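Local coordinates for protein-glutamine gamma-glutamyltransferase 2 (PDB 1G0D) that catalyses calcium-dependent protein cross-linking, joining peptide-bound glutamine to the side-chain amine of lysine or to other primary amines, at residues M132-P136 against C285-P289; D141-L145 against W338-E342; S149-Y154 against K426-G430; V191-P196 against T218-M222. One frame throughout, in Å; residues are numbered along the deposited sequence.

Contact 1: residues M132-P136 against C285-P289; sequences MLFNP and CLGIP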
loop_
_atom_site.group_PDB
_atom_site.type_symbol
_atom_site.label_atom_id
_atom_site.label_comp_id
_atom_site.label_asym_id
_atom_site.label_seq_id
_atom_site.Cartn_x
_atom_site.Cartn_y
_atom_site.Cartn_z
ATOM N N MET A 132 -11.130 6.114 -20.259
ATOM C CA MET A 132 -11.736 7.051 -19.335
ATOM C C MET A 132 -11.419 6.674 -17.884
ATOM O O MET A 132 -11.658 5.541 -17.467
ATOM C CB MET A 132 -13.241 7.062 -19.551
ATOM C CG MET A 132 -13.979 7.930 -18.567
ATOM S SD MET A 132 -14.117 9.631 -19.152
ATOM C CE MET A 132 -15.289 9.449 -20.483
ATOM N N LEU A 133 -10.892 7.636 -17.132
ATOM C CA LEU A 133 -10.514 7.471 -15.724
ATOM C C LEU A 133 -11.406 8.323 -14.780
ATOM O O LEU A 133 -12.239 9.099 -15.221
ATOM C CB LEU A 133 -9.055 7.909 -15.533
ATOM C CG LEU A 133 -7.856 7.171 -16.139
ATOM C CD1 LEU A 133 -8.252 5.954 -16.933
ATOM C CD2 LEU A 133 -7.128 8.133 -16.964
ATOM N N PHE A 134 -11.205 8.172 -13.474
ATOM C CA PHE A 134 -11.957 8.917 -12.475
ATOM C C PHE A 134 -11.405 10.355 -12.508
ATOM O O PHE A 134 -10.255 10.570 -12.866
ATOM C CB PHE A 134 -11.731 8.279 -11.090
ATOM C CG PHE A 134 -12.566 7.049 -10.846
ATOM C CD1 PHE A 134 -11.995 5.777 -10.877
ATOM C CD2 PHE A 134 -13.934 7.151 -10.640
ATOM C CE1 PHE A 134 -12.784 4.630 -10.718
ATOM C CE2 PHE A 134 -14.735 6.006 -10.481
ATOM C CZ PHE A 134 -14.165 4.754 -10.522
ATOM N N ASN A 135 -12.213 11.338 -12.115
ATOM C CA ASN A 135 -11.800 12.739 -12.146
ATOM C C ASN A 135 -11.973 13.444 -10.815
ATOM O O ASN A 135 -13.004 14.075 -10.587
ATOM C CB ASN A 135 -12.638 13.483 -13.169
ATOM C CG ASN A 135 -11.941 14.686 -13.700
ATOM O OD1 ASN A 135 -10.931 15.110 -13.146
ATOM N ND2 ASN A 135 -12.453 15.254 -14.783
ATOM N N PRO A 136 -10.982 13.340 -9.907
ATOM C CA PRO A 136 -11.097 14.011 -8.609
ATOM C C PRO A 136 -10.955 15.523 -8.678
ATOM O O PRO A 136 -11.044 16.184 -7.653
ATOM C CB PRO A 136 -9.987 13.383 -7.757
ATOM C CG PRO A 136 -9.092 12.709 -8.677
ATOM C CD PRO A 136 -9.756 12.545 -10.019
ATOM N N CYS A 285 -3.621 5.194 -10.454
ATOM C CA CYS A 285 -3.715 5.165 -11.923
ATOM C C CYS A 285 -5.138 5.353 -12.448
ATOM O O CYS A 285 -5.343 6.103 -13.375
ATOM C CB CYS A 285 -3.173 3.853 -12.488
ATOM S SG CYS A 285 -2.857 3.885 -14.283
ATOM N N LEU A 286 -6.128 4.679 -11.878
ATOM C CA LEU A 286 -7.488 4.827 -12.375
ATOM C C LEU A 286 -8.066 6.172 -11.983
ATOM O O LEU A 286 -9.116 6.570 -12.483
ATOM C CB LEU A 286 -8.385 3.696 -11.861
ATOM C CG LEU A 286 -7.959 2.310 -12.353
ATOM C CD1 LEU A 286 -9.021 1.267 -12.019
ATOM C CD2 LEU A 286 -7.740 2.322 -13.842
ATOM N N GLY A 287 -7.411 6.870 -11.065
ATOM C CA GLY A 287 -7.919 8.177 -10.692
ATOM C C GLY A 287 -8.528 8.334 -9.316
ATOM O O GLY A 287 -9.061 9.403 -8.979
ATOM N N ILE A 288 -8.468 7.308 -8.489
ATOM C CA ILE A 288 -9.058 7.458 -7.167
ATOM C C ILE A 288 -7.960 7.858 -6.203
ATOM O O ILE A 288 -6.975 7.151 -6.077
ATOM C CB ILE A 288 -9.728 6.132 -6.696
ATOM C CG1 ILE A 288 -10.779 5.681 -7.728
ATOM C CG2 ILE A 288 -10.397 6.325 -5.366
ATOM C CD1 ILE A 288 -11.559 4.410 -7.342
ATOM N N PRO A 289 -8.095 9.015 -5.538
ATOM C CA PRO A 289 -7.081 9.478 -4.581
ATOM C C PRO A 289 -6.760 8.388 -3.527
ATOM O O PRO A 289 -7.663 7.902 -2.824
ATOM C CB PRO A 289 -7.715 10.721 -3.972
ATOM C CG PRO A 289 -8.680 11.153 -4.949
ATOM C CD PRO A 289 -9.200 9.968 -5.654
#
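Where strand 121-133 of the N-terminal β-sandwich runs out, its end meets the end of helix 272-286, the catalytic-core helix that begins at the active-site Cys272. The one hydrogen bond across the pair joins Phe134 N to Leu286 O at 2.8 Å and is nearly straight (171°), so the chain leaving the strand is tied to a carbonyl in the last helical turn. Leu133, Phe134 and Pro136 direct their CA-CB bonds at the partner, whereas Met132 and Asn135 point away. Phe134, with chi1 at m, lays its ring beside Leu286 and Ile288: CD1 is 4.3 Å from Leu286 CB and 3.4 Å from Ile288 CG1. The m,t rotamer of Ile288 carries its side chain up to that ring. Leu133 CB lies 3.3 Å from Leu286 O, and Pro136 CG 3.3 Å from Gly287 O. Pro136 CB also meets Pro289 CG at 3.8 Å, and both rings pack on Leu151 of helix 148-156. Gly287 ends the helix in a Schellman motif with phi of 110°; a CB here would clash with Phe134 O and jam against Leu286 O. All touching residues are buried, and the single hydrogen bond is backbone to backbone, so the side chains contribute packing alone.

Contact 2: residues D141-L145 against W338-E342; sequences DMVYL and WMSRE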
loop_
_atom_site.group_PDB
_atom_site.type_symbol
_atom_site.label_atom_id
_atom_site.label_comp_id
_atom_site.label_asym_id
_atom_site.label_seq_id
_atom_site.Cartn_x
_atom_site.Cartn_y
_atom_site.Cartn_z
ATOM N N ASP A 141 -17.773 14.922 -9.621
ATOM C CA ASP A 141 -17.342 13.532 -9.536
ATOM C C ASP A 141 -17.353 13.100 -8.071
ATOM O O ASP A 141 -16.975 13.880 -7.179
ATOM C CB ASP A 141 -15.932 13.393 -10.125
ATOM C CG ASP A 141 -15.549 11.946 -10.404
ATOM O OD1 ASP A 141 -15.934 11.051 -9.617
ATOM O OD2 ASP A 141 -14.854 11.700 -11.411
ATOM N N MET A 142 -17.780 11.866 -7.815
ATOM C CA MET A 142 -17.805 11.367 -6.454
ATOM C C MET A 142 -16.417 11.296 -5.804
ATOM O O MET A 142 -16.313 11.368 -4.580
ATOM C CB MET A 142 -18.510 10.020 -6.422
ATOM C CG MET A 142 -20.042 10.130 -6.216
ATOM S SD MET A 142 -20.810 8.490 -6.389
ATOM C CE MET A 142 -20.146 7.924 -8.192
ATOM N N VAL A 143 -15.344 11.182 -6.593
ATOM C CA VAL A 143 -13.991 11.159 -6.016
ATOM C C VAL A 143 -13.397 12.595 -5.851
ATOM O O VAL A 143 -12.236 12.786 -5.487
ATOM C CB VAL A 143 -13.041 10.320 -6.875
ATOM C CG1 VAL A 143 -13.506 8.877 -6.914
ATOM C CG2 VAL A 143 -13.016 10.868 -8.269
ATOM N N TYR A 144 -14.221 13.606 -6.081
ATOM C CA TYR A 144 -13.782 14.976 -5.955
ATOM C C TYR A 144 -13.126 15.286 -4.622
ATOM O O TYR A 144 -13.735 15.050 -3.567
ATOM C CB TYR A 144 -14.978 15.897 -6.114
ATOM C CG TYR A 144 -14.587 17.346 -6.078
ATOM C CD1 TYR A 144 -13.551 17.821 -6.868
ATOM C CD2 TYR A 144 -15.271 18.256 -5.274
ATOM C CE1 TYR A 144 -13.206 19.188 -6.872
ATOM C CE2 TYR A 144 -14.929 19.633 -5.273
ATOM C CZ TYR A 144 -13.899 20.093 -6.085
ATOM O OH TYR A 144 -13.619 21.456 -6.171
ATOM N N LEU A 145 -11.898 15.813 -4.684
ATOM C CA LEU A 145 -11.116 16.223 -3.512
ATOM C C LEU A 145 -10.792 17.707 -3.778
ATOM O O LEU A 145 -9.987 18.020 -4.653
ATOM C CB LEU A 145 -9.821 15.399 -3.406
ATOM C CG LEU A 145 -9.169 15.221 -1.996
ATOM C CD1 LEU A 145 -8.087 14.097 -1.984
ATOM C CD2 LEU A 145 -8.546 16.535 -1.557
ATOM N N TRP A 338 -10.027 8.149 -1.308
ATOM C CA TRP A 338 -10.982 9.244 -1.175
ATOM C C TRP A 338 -12.155 9.087 -2.098
ATOM O O TRP A 338 -11.980 8.944 -3.287
ATOM C CB TRP A 338 -10.334 10.585 -1.511
ATOM C CG TRP A 338 -11.206 11.749 -1.184
ATOM C CD1 TRP A 338 -12.144 12.354 -2.000
ATOM C CD2 TRP A 338 -11.254 12.454 0.066
ATOM N NE1 TRP A 338 -12.759 13.393 -1.325
ATOM C CE2 TRP A 338 -12.225 13.470 -0.053
ATOM C CE3 TRP A 338 -10.564 12.325 1.284
ATOM C CZ2 TRP A 338 -12.522 14.343 1.000
ATOM C CZ3 TRP A 338 -10.861 13.198 2.331
ATOM C CH2 TRP A 338 -11.827 14.187 2.182
ATOM N N MET A 339 -13.351 9.140 -1.540
ATOM C CA MET A 339 -14.578 9.048 -2.321
ATOM C C MET A 339 -15.768 9.346 -1.404
ATOM O O MET A 339 -15.668 9.215 -0.183
ATOM C CB MET A 339 -14.735 7.654 -2.882
ATOM C CG MET A 339 -15.049 6.585 -1.845
ATOM S SD MET A 339 -14.857 4.966 -2.614
ATOM C CE MET A 339 -13.184 4.815 -2.640
ATOM N N SER A 340 -16.875 9.778 -1.989
ATOM C CA SER A 340 -18.069 10.033 -1.230
ATOM C C SER A 340 -18.881 8.727 -1.210
ATOM O O SER A 340 -18.897 7.952 -2.182
ATOM C CB SER A 340 -18.853 11.154 -1.883
ATOM O OG SER A 340 -19.516 10.680 -3.028
ATOM N N ARG A 341 -19.563 8.488 -0.101
ATOM C CA ARG A 341 -20.325 7.254 0.067
ATOM C C ARG A 341 -21.808 7.477 -0.015
ATOM O O ARG A 341 -22.508 7.539 0.994
ATOM C CB ARG A 341 -19.997 6.586 1.416
ATOM C CG ARG A 341 -18.573 6.132 1.561
ATOM C CD ARG A 341 -18.190 5.100 0.504
ATOM N NE ARG A 341 -18.966 3.863 0.571
ATOM C CZ ARG A 341 -18.750 2.870 1.433
ATOM N NH1 ARG A 341 -19.514 1.785 1.409
ATOM N NH2 ARG A 341 -17.783 2.967 2.324
ATOM N N GLU A 342 -22.296 7.588 -1.230
ATOM C CA GLU A 342 -23.703 7.783 -1.412
ATOM C C GLU A 342 -24.478 6.519 -1.046
ATOM O O GLU A 342 -25.697 6.538 -0.902
ATOM C CB GLU A 342 -23.938 8.193 -2.845
ATOM C CG GLU A 342 -23.309 9.517 -3.142
ATOM C CD GLU A 342 -23.952 10.198 -4.323
ATOM O OE1 GLU A 342 -23.355 11.180 -4.819
ATOM O OE2 GLU A 342 -25.044 9.751 -4.760
#
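Two hydrogen bonds join these segments: Trp338 NE1 donates to Tyr144 O at 3.0 Å, and Ser340 N to Met142 O at 3.1 Å. Both acceptors belong to a type I β-turn, Asp141 to Tyr144, closed by Tyr144 N to Asp141 O (3.0 Å) and reinforced by an Asx turn in which Asp141 OD1 accepts from Val143 N (3.1 Å, 173°). The same carboxylate oxygen forms a salt bridge with Arg36, linking the turn back toward the N-terminal domain. Strand 329-339, which also carries the active-site His332, ends against this turn, and the two segments run roughly antiparallel, the end-to-end directions of 142-145 and 338-342 lying 146° apart. The nearest CA pair is Val143 and Met339, 4.3 Å apart. Outward from the polar links, Met142 extends over the partner segment, its CG lying 3.3 Å from Ser340 OG and 3.7 Å from Glu342 OE1. The Trp338 indole is held on two sides: Val143 O and Tyr144 O sit at its edge, near the ring plane, while Leu145 covers one face in a CH-π contact, CG standing 3.9 Å from the centroid of the five-membered ring and only 3° off its normal.

Contact 3: residues S149-Y154 against K426-G430; sequences SKLQEY and KSVYG. With SO4 (sulfate ion), chain B.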
loop_
_atom_site.group_PDB
_atom_site.type_symbol
_atom_site.label_atom_id
_atom_site.label_comp_id
_atom_site.label_asym_id
_atom_site.label_seq_id
_atom_site.Cartn_x
_atom_site.Cartn_y
_atom_site.Cartn_z
ATOM N N SER A 149 -3.426 20.531 -3.988
ATOM C CA SER A 149 -2.140 20.088 -3.466
ATOM C C SER A 149 -2.149 18.629 -2.940
ATOM O O SER A 149 -1.114 17.946 -2.890
ATOM C CB SER A 149 -1.698 21.023 -2.365
ATOM O OG SER A 149 -2.080 20.519 -1.103
ATOM N N LYS A 150 -3.324 18.149 -2.557
ATOM C CA LYS A 150 -3.432 16.803 -2.041
ATOM C C LYS A 150 -3.660 15.831 -3.167
ATOM O O LYS A 150 -3.356 14.660 -3.040
ATOM C CB LYS A 150 -4.575 16.724 -1.057
ATOM C CG LYS A 150 -4.333 17.528 0.161
ATOM C CD LYS A 150 -5.343 17.188 1.162
ATOM C CE LYS A 150 -5.334 18.238 2.226
ATOM N NZ LYS A 150 -6.275 17.791 3.295
ATOM N N LEU A 151 -4.215 16.315 -4.269
ATOM C CA LEU A 151 -4.451 15.451 -5.421
ATOM C C LEU A 151 -3.112 15.176 -6.104
ATOM O O LEU A 151 -2.907 14.144 -6.738
ATOM C CB LEU A 151 -5.439 16.108 -6.390
ATOM C CG LEU A 151 -6.898 15.924 -5.970
ATOM C CD1 LEU A 151 -7.818 16.794 -6.818
ATOM C CD2 LEU A 151 -7.259 14.476 -6.104
ATOM N N GLN A 152 -2.181 16.102 -5.944
ATOM C CA GLN A 152 -0.857 15.962 -6.538
ATOM C C GLN A 152 -0.095 14.834 -5.882
ATOM O O GLN A 152 0.674 14.128 -6.536
ATOM C CB GLN A 152 -0.090 17.269 -6.371
ATOM C CG GLN A 152 1.274 17.238 -6.940
ATOM C CD GLN A 152 1.275 16.740 -8.361
ATOM O OE1 GLN A 152 0.443 17.188 -9.192
ATOM N NE2 GLN A 152 2.207 15.806 -8.666
ATOM N N GLU A 153 -0.302 14.686 -4.571
ATOM C CA GLU A 153 0.349 13.635 -3.812
ATOM C C GLU A 153 -0.430 12.335 -3.904
ATOM O O GLU A 153 0.125 11.287 -4.225
ATOM C CB GLU A 153 0.455 14.023 -2.343
ATOM C CG GLU A 153 0.980 12.892 -1.439
ATOM C CD GLU A 153 2.430 12.483 -1.740
ATOM O OE1 GLU A 153 3.136 13.240 -2.439
ATOM O OE2 GLU A 153 2.874 11.402 -1.278
ATOM N N TYR A 154 -1.730 12.421 -3.647
ATOM C CA TYR A 154 -2.590 11.251 -3.664
ATOM C C TYR A 154 -3.045 10.696 -5.011
ATOM O O TYR A 154 -3.653 9.634 -5.044
ATOM C CB TYR A 154 -3.789 11.515 -2.786
ATOM C CG TYR A 154 -3.395 12.006 -1.424
ATOM C CD1 TYR A 154 -2.306 11.431 -0.755
ATOM C CD2 TYR A 154 -4.117 13.031 -0.795
ATOM C CE1 TYR A 154 -1.950 11.856 0.501
ATOM C CE2 TYR A 154 -3.774 13.472 0.473
ATOM C CZ TYR A 154 -2.689 12.874 1.114
ATOM O OH TYR A 154 -2.379 13.252 2.392
ATOM N N LYS A 426 2.529 9.021 4.316
ATOM C CA LYS A 426 3.496 10.028 3.860
ATOM C C LYS A 426 2.898 11.440 3.826
ATOM O O LYS A 426 1.721 11.647 3.528
ATOM C CB LYS A 426 4.049 9.683 2.458
ATOM C CG LYS A 426 5.040 10.714 1.880
ATOM C CD LYS A 426 5.539 10.336 0.496
ATOM C CE LYS A 426 6.116 11.535 -0.255
ATOM N NZ LYS A 426 5.168 12.684 -0.239
ATOM N N SER A 427 3.756 12.402 4.123
ATOM C CA SER A 427 3.386 13.783 4.132
ATOM C C SER A 427 3.256 14.352 2.721
ATOM O O SER A 427 4.012 14.007 1.820
ATOM C CB SER A 427 4.444 14.558 4.864
ATOM O OG SER A 427 4.166 15.923 4.680
ATOM N N VAL A 428 2.303 15.265 2.555
ATOM C CA VAL A 428 2.071 15.882 1.284
ATOM C C VAL A 428 3.227 16.754 0.847
ATOM O O VAL A 428 3.420 17.015 -0.351
ATOM C CB VAL A 428 0.822 16.742 1.327
ATOM C CG1 VAL A 428 0.765 17.609 0.098
ATOM C CG2 VAL A 428 -0.384 15.860 1.389
ATOM N N TYR A 429 3.993 17.226 1.805
ATOM C CA TYR A 429 5.108 18.076 1.457
ATOM C C TYR A 429 6.311 17.554 2.179
ATOM O O TYR A 429 6.418 17.679 3.386
ATOM C CB TYR A 429 4.828 19.517 1.862
ATOM C CG TYR A 429 3.898 20.228 0.923
ATOM C CD1 TYR A 429 3.966 20.010 -0.463
ATOM C CD2 TYR A 429 2.925 21.091 1.413
ATOM C CE1 TYR A 429 3.076 20.633 -1.345
ATOM C CE2 TYR A 429 2.028 21.722 0.544
ATOM C CZ TYR A 429 2.107 21.484 -0.831
ATOM O OH TYR A 429 1.184 22.088 -1.653
ATOM N N GLY A 430 7.236 16.992 1.424
ATOM C CA GLY A 430 8.409 16.414 2.032
ATOM C C GLY A 430 8.128 14.929 2.104
ATOM O O GLY A 430 7.058 14.452 1.686
HETATM S S SO4 B . -6.245 14.469 5.603
HETATM O O1 SO4 B . -7.203 13.675 6.211
HETATM O O2 SO4 B . -6.565 14.559 4.229
HETATM O O3 SO4 B . -6.509 15.720 6.153
HETATM O O4 SO4 B . -4.929 14.023 5.971
HETATM O O HOH W 1 -0.666 12.890 4.211
#
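Lys426, at the end of strand 424-426, opens the contact at both its backbone and its side chain. Its carbonyl O accepts from a water at 2.8 Å that also lies 2.5 Å from Tyr154 OH, while NZ makes a salt bridge with Glu153 OE2 at 2.8 Å, weak as a hydrogen bond. NZ also donates to Ser427 O (2.7 Å) and Gly430 O (3.2 Å), curling the loop around the ammonium; Glu153 OE1 is hydrogen-bonded to Asn157 ND2. The CA-CB bond of Ser427 points away from helix 148-156, and its side chain is about 5 Å from that of Glu434, a probable calcium ligand. Val428 fills the space against the helix, with CG1 3.5 Å from Ser149 O and CG2 3.4 Å from Tyr154 OH. Tyr429 then reaches back, placing OH 3.2 Å from Ser149 CB. Lys150 NZ makes a weak 3.4 Å hydrogen bond to O2 of a sulfate, probably from the crystallisation liquor. A loop leading to a probable calcium site is therefore joined to the helix by an ion pair, a water bridge and packing of Val428 and, more peripherally, Tyr429.

Contact 4: residues V191-P196 against T218-M222; sequences VLDNSP and TITAM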
loop_
_atom_site.group_PDB
_atom_site.type_symbol
_atom_site.label_atom_id
_atom_site.label_comp_id
_atom_site.label_asym_id
_atom_site.label_seq_id
_atom_site.Cartn_x
_atom_site.Cartn_y
_atom_site.Cartn_z
ATOM N N VAL A 191 -6.985 -6.018 -14.725
ATOM C CA VAL A 191 -7.275 -6.556 -13.410
ATOM C C VAL A 191 -8.799 -6.487 -13.230
ATOM O O VAL A 191 -9.408 -7.370 -12.645
ATOM C CB VAL A 191 -6.604 -5.703 -12.297
ATOM C CG1 VAL A 191 -7.028 -6.202 -10.923
ATOM C CG2 VAL A 191 -5.085 -5.768 -12.431
ATOM N N LEU A 192 -9.424 -5.440 -13.757
ATOM C CA LEU A 192 -10.864 -5.295 -13.601
ATOM C C LEU A 192 -11.553 -6.307 -14.512
ATOM O O LEU A 192 -12.637 -6.816 -14.196
ATOM C CB LEU A 192 -11.291 -3.860 -13.969
ATOM C CG LEU A 192 -11.189 -2.687 -12.953
ATOM C CD1 LEU A 192 -11.599 -1.360 -13.599
ATOM C CD2 LEU A 192 -12.077 -2.974 -11.735
ATOM N N ASP A 193 -10.907 -6.630 -15.634
ATOM C CA ASP A 193 -11.477 -7.562 -16.622
ATOM C C ASP A 193 -11.385 -9.038 -16.281
ATOM O O ASP A 193 -12.072 -9.858 -16.884
ATOM C CB ASP A 193 -10.814 -7.368 -17.989
ATOM C CG ASP A 193 -11.175 -6.043 -18.652
ATOM O OD1 ASP A 193 -10.512 -5.684 -19.653
ATOM O OD2 ASP A 193 -12.111 -5.359 -18.181
ATOM N N ASN A 194 -10.536 -9.369 -15.321
ATOM C CA ASN A 194 -10.323 -10.755 -14.922
ATOM C C ASN A 194 -10.937 -11.095 -13.590
ATOM O O ASN A 194 -10.649 -12.152 -13.002
ATOM C CB ASN A 194 -8.829 -11.041 -14.876
ATOM C CG ASN A 194 -8.251 -11.174 -16.246
ATOM O OD1 ASN A 194 -8.407 -12.206 -16.866
ATOM N ND2 ASN A 194 -7.600 -10.130 -16.742
ATOM N N SER A 195 -11.776 -10.200 -13.102
ATOM C CA SER A 195 -12.394 -10.450 -11.829
ATOM C C SER A 195 -13.594 -11.356 -12.022
ATOM O O SER A 195 -14.166 -11.453 -13.104
ATOM C CB SER A 195 -12.809 -9.136 -11.148
ATOM O OG SER A 195 -14.014 -8.587 -11.676
ATOM N N PRO A 196 -13.972 -12.059 -10.960
ATOM C CA PRO A 196 -15.114 -12.969 -10.988
ATOM C C PRO A 196 -16.347 -12.366 -11.623
ATOM O O PRO A 196 -17.032 -13.009 -12.429
ATOM C CB PRO A 196 -15.338 -13.288 -9.525
ATOM C CG PRO A 196 -13.947 -13.190 -8.936
ATOM C CD PRO A 196 -13.278 -12.076 -9.660
ATOM N N THR A 218 -13.401 -3.950 -5.794
ATOM C CA THR A 218 -12.946 -4.949 -6.754
ATOM C C THR A 218 -11.422 -5.006 -6.832
ATOM O O THR A 218 -10.854 -6.072 -6.825
ATOM C CB THR A 218 -13.480 -4.643 -8.117
ATOM O OG1 THR A 218 -14.907 -4.650 -8.055
ATOM C CG2 THR A 218 -13.003 -5.660 -9.112
ATOM N N ILE A 219 -10.759 -3.860 -6.912
ATOM C CA ILE A 219 -9.301 -3.831 -6.968
ATOM C C ILE A 219 -8.744 -4.399 -5.680
ATOM O O ILE A 219 -7.837 -5.208 -5.699
ATOM C CB ILE A 219 -8.779 -2.394 -7.133
ATOM C CG1 ILE A 219 -9.098 -1.888 -8.535
ATOM C CG2 ILE A 219 -7.293 -2.351 -6.921
ATOM C CD1 ILE A 219 -8.612 -2.835 -9.625
ATOM N N THR A 220 -9.283 -3.979 -4.547
ATOM C CA THR A 220 -8.775 -4.486 -3.287
ATOM C C THR A 220 -8.875 -6.009 -3.204
ATOM O O THR A 220 -8.010 -6.690 -2.624
ATOM C CB THR A 220 -9.534 -3.867 -2.153
ATOM O OG1 THR A 220 -9.254 -2.473 -2.147
ATOM C CG2 THR A 220 -9.090 -4.414 -0.836
ATOM N N ALA A 221 -9.926 -6.550 -3.815
ATOM C CA ALA A 221 -10.152 -7.989 -3.792
ATOM C C ALA A 221 -9.215 -8.776 -4.707
ATOM O O ALA A 221 -8.807 -9.898 -4.374
ATOM C CB ALA A 221 -11.599 -8.274 -4.142
ATOM N N MET A 222 -8.857 -8.191 -5.845
ATOM C CA MET A 222 -7.986 -8.868 -6.811
ATOM C C MET A 222 -6.492 -8.872 -6.495
ATOM O O MET A 222 -5.746 -9.721 -7.005
ATOM C CB MET A 222 -8.198 -8.266 -8.190
ATOM C CG MET A 222 -9.573 -8.558 -8.750
ATOM S SD MET A 222 -9.604 -10.167 -9.558
ATOM C CE MET A 222 -7.931 -10.132 -10.413
#
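Segment 191-196 covers the last turn of helix 184-193, the break at Asn194 where the backbone leaves helical angles, and Ser195, the N-cap position of helix 196-200. Segment 218-222 is continuous helix, part of 212-223, with Met222 N bonded to Thr218 O at 3.1 Å. The CA atoms of Leu192 and Ile219 are 7.0 Å apart, those of Ser195 and Met222 6.9 Å. No hydrogen bond crosses the gap, which is filled by side chains from one face of helix 212-223, Thr218, Ile219 and Met222. The CA-CB bond of Val191 points toward this face, its CG1 3.9 Å from Ile219 CD1 and 3.6 Å from Met222 CB. The CA-CB bond of Leu192 points away, yet the side chain turns back to bring CD2 3.9 Å from Thr218 CG2 and 4.1 Å from Ile219 CD1. These helices belong to the papain-like catalytic core of transglutaminases: Ile219 and Leu192 also pack on helix 272-286, which starts at the active-site Cys272, and the Ile219 side chain is about 12 Å from that of Asp355 of the same catalytic triad. Met222, with all three chi angles at m, folds its thioether over the interhelical break, SD lying 3.6 Å from Ser195 CA and 4.1 Å from Pro196 CD. Thr218 offers its methyl to Ser195, CG2 to OG 4.0 Å, while its hydroxyl OG1 is hydrogen-bonded to Tyr214 O.

Overall arrangement
Contacts 1 and 4 are buried and mainly apolar, contact 4 having no hydrogen bond across it; contacts 2 and 3 are partly exposed and lean more on polar links, backbone and indole hydrogen bonds in one, a salt bridge and water in the other. Contacts 1, 2 and 3 meet around the chain that leads from strand 121-133 into helix 148-156. Probable hydrogen bonds join Asn135 N to Asp141 OD2 and Trp338 N to Pro289 O between contacts 1 and 2, while helix 148-156, part of contact 3, touches both through Leu151. Contact 4 touches contact 1 through Leu192 and Leu286, but stays clear of contact 3, their centres being about 27 Å apart.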